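Local coordinates for probable Brix domain-containing ribosomal biogenesis protein (Methanothermobacter thermautotrophicus, PDB 1W94) that probably takes part in ribosome biogenesis as an archaeal Imp4-like, rRNA-binding protein, at residues F17-L21 with G144-L148. Numbering follows the deposited sequence.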
loop_
_atom_site.group_PDB
_atom_site.type_symbol
_atom_site.label_atom_id
_atom_site.label_comp_id
_atom_site.label_asym_id
_atom_site.label_seq_id
_atom_site.Cartn_x
_atom_site.Cartn_y
_atom_site.Cartn_z
ATOM N N PHE A 17 -8.930 -4.891 -3.955
ATOM C CA PHE A 17 -7.881 -4.508 -3.038
ATOM C C PHE A 17 -7.179 -3.234 -3.492
ATOM O O PHE A 17 -6.972 -2.316 -2.689
ATOM C CB PHE A 17 -6.826 -5.601 -2.876
ATOM C CG PHE A 17 -5.602 -5.122 -2.120
ATOM C CD1 PHE A 17 -5.638 -4.989 -0.721
ATOM C CD2 PHE A 17 -4.432 -4.755 -2.805
ATOM C CE1 PHE A 17 -4.547 -4.527 -0.028
ATOM C CE2 PHE A 17 -3.311 -4.281 -2.110
ATOM C CZ PHE A 17 -3.374 -4.158 -0.715
ATOM N N SER A 18 -6.776 -3.199 -4.757
ATOM C CA SER A 18 -5.903 -2.124 -5.241
ATOM C C SER A 18 -6.666 -0.817 -5.380
ATOM O O SER A 18 -6.145 0.236 -5.030
ATOM C CB SER A 18 -5.233 -2.494 -6.574
ATOM O OG SER A 18 -4.401 -3.618 -6.390
ATOM N N GLN A 19 -7.917 -0.911 -5.839
ATOM C CA GLN A 19 -8.782 0.255 -5.880
ATOM C C GLN A 19 -9.012 0.820 -4.465
ATOM O O GLN A 19 -8.881 2.027 -4.254
ATOM C CB GLN A 19 -10.096 -0.070 -6.578
ATOM C CG GLN A 19 -9.938 -0.328 -8.095
ATOM C CD GLN A 19 -11.234 -0.741 -8.786
ATOM O OE1 GLN A 19 -11.560 -0.225 -9.855
ATOM N NE2 GLN A 19 -11.984 -1.661 -8.175
ATOM N N ARG A 20 -9.372 -0.045 -3.515
ATOM C CA ARG A 20 -9.465 0.338 -2.097
ATOM C C ARG A 20 -8.205 1.042 -1.579
ATOM O O ARG A 20 -8.292 2.086 -0.953
ATOM C CB ARG A 20 -9.641 -0.896 -1.238
ATOM C CG ARG A 20 -11.061 -1.277 -0.914
ATOM C CD ARG A 20 -11.310 -1.039 0.585
ATOM N NE ARG A 20 -12.739 -0.871 0.770
ATOM C CZ ARG A 20 -13.543 -1.795 1.273
ATOM N NH1 ARG A 20 -14.833 -1.531 1.360
ATOM N NH2 ARG A 20 -13.067 -2.959 1.695
ATOM N N LEU A 21 -7.037 0.421 -1.780
ATOM C CA LEU A 21 -5.791 0.968 -1.239
ATOM C C LEU A 21 -5.497 2.334 -1.833
ATOM O O LEU A 21 -5.053 3.262 -1.125
ATOM C CB LEU A 21 -4.635 0.014 -1.505
ATOM C CG LEU A 21 -3.239 0.473 -1.119
ATOM C CD1 LEU A 21 -3.034 0.570 0.428
ATOM C CD2 LEU A 21 -2.190 -0.478 -1.772
ATOM N N GLY A 144 -10.775 -1.894 9.563
ATOM C CA GLY A 144 -11.024 -3.143 8.860
ATOM C C GLY A 144 -10.203 -3.264 7.588
ATOM O O GLY A 144 -10.723 -3.710 6.556
ATOM N N PHE A 145 -8.946 -2.824 7.648
ATOM C CA PHE A 145 -8.036 -2.884 6.505
ATOM C C PHE A 145 -6.588 -3.010 6.974
ATOM O O PHE A 145 -6.020 -2.066 7.562
ATOM C CB PHE A 145 -8.224 -1.666 5.576
ATOM C CG PHE A 145 -7.500 -1.786 4.247
ATOM C CD1 PHE A 145 -8.183 -2.188 3.100
ATOM C CD2 PHE A 145 -6.131 -1.482 4.140
ATOM C CE1 PHE A 145 -7.515 -2.271 1.879
ATOM C CE2 PHE A 145 -5.468 -1.589 2.933
ATOM C CZ PHE A 145 -6.150 -1.985 1.796
ATOM N N LYS A 146 -5.983 -4.162 6.690
ATOM C CA LYS A 146 -4.629 -4.447 7.137
ATOM C C LYS A 146 -3.769 -4.965 6.006
ATOM O O LYS A 146 -4.247 -5.632 5.084
ATOM C CB LYS A 146 -4.593 -5.514 8.233
ATOM C CG LYS A 146 -5.322 -5.184 9.485
ATOM C CD LYS A 146 -5.649 -6.475 10.218
ATOM C CE LYS A 146 -6.175 -6.227 11.602
ATOM N NZ LYS A 146 -6.365 -7.502 12.349
ATOM N N LEU A 147 -2.483 -4.667 6.122
ATOM C CA LEU A 147 -1.459 -5.287 5.311
ATOM C C LEU A 147 -0.649 -6.205 6.222
ATOM O O LEU A 147 -0.052 -5.754 7.196
ATOM C CB LEU A 147 -0.579 -4.229 4.643
ATOM C CG LEU A 147 -1.287 -3.071 3.924
ATOM C CD1 LEU A 147 -0.225 -2.158 3.297
ATOM C CD2 LEU A 147 -2.218 -3.574 2.810
ATOM N N LEU A 148 -0.678 -7.506 5.906
ATOM C CA LEU A 148 -0.010 -8.513 6.696
ATOM C C LEU A 148 1.328 -8.766 6.024
ATOM O O LEU A 148 1.411 -9.441 5.007
ATOM C CB LEU A 148 -0.877 -9.785 6.802
ATOM C CG LEU A 148 -2.361 -9.531 7.213
ATOM C CD1 LEU A 148 -3.179 -10.794 7.246
ATOM C CD2 LEU A 148 -2.442 -8.877 8.592
#
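Phe145 reaches from strand residues 145-148 to helix 17-21, and its ring has little face-to-face overlap with that of Phe17: the planes are within 9° of parallel but displaced sideways, with centroids 5.7 Å from each other. Phe17 CE1 and Phe145 CZ come within 3.5 Å. Two further helix residues meet the same phenylalanine, Arg20 through CB, 4.0 Å from Phe145 CE1, and Leu21 through CD1, 4.1 Å from Phe145 CE2. Phe17, Arg20 and Leu21 are spaced by three and four positions and so share one side of the helix, whose turn here is closed by the bond from Leu21 N to Phe17 O (2.9 Å). Two residues along the strand, Leu147 brings CD2 to the edge of the Phe17 ring, 3.8 Å from Phe17 CZ, while Lys146, between them, has its CA-to-CB bond directed away, in keeping with the alternation of a strand. No hydrogen bond crosses the interface; the contact is largely apolar and buried, and Arg20 joins it through the aliphatic part of its chain, its guanidinium group bonding to the backbone oxygens of Glu81 and Met82. The axes of the segments 17-21 and 145-148 cross at -113° and come within 11.2 Å, a separation bridged by the large side chains. This is helix-on-sheet packing in the core of the Imp4/Brix domain. Strand 145-154 runs antiparallel between strands 70-80 and 131-136, and helix 12-25 lies across this part of the sheet, Phe17 also meeting Phe76 and Pro78 of strand 70-80 and Val51 of strand 48-54.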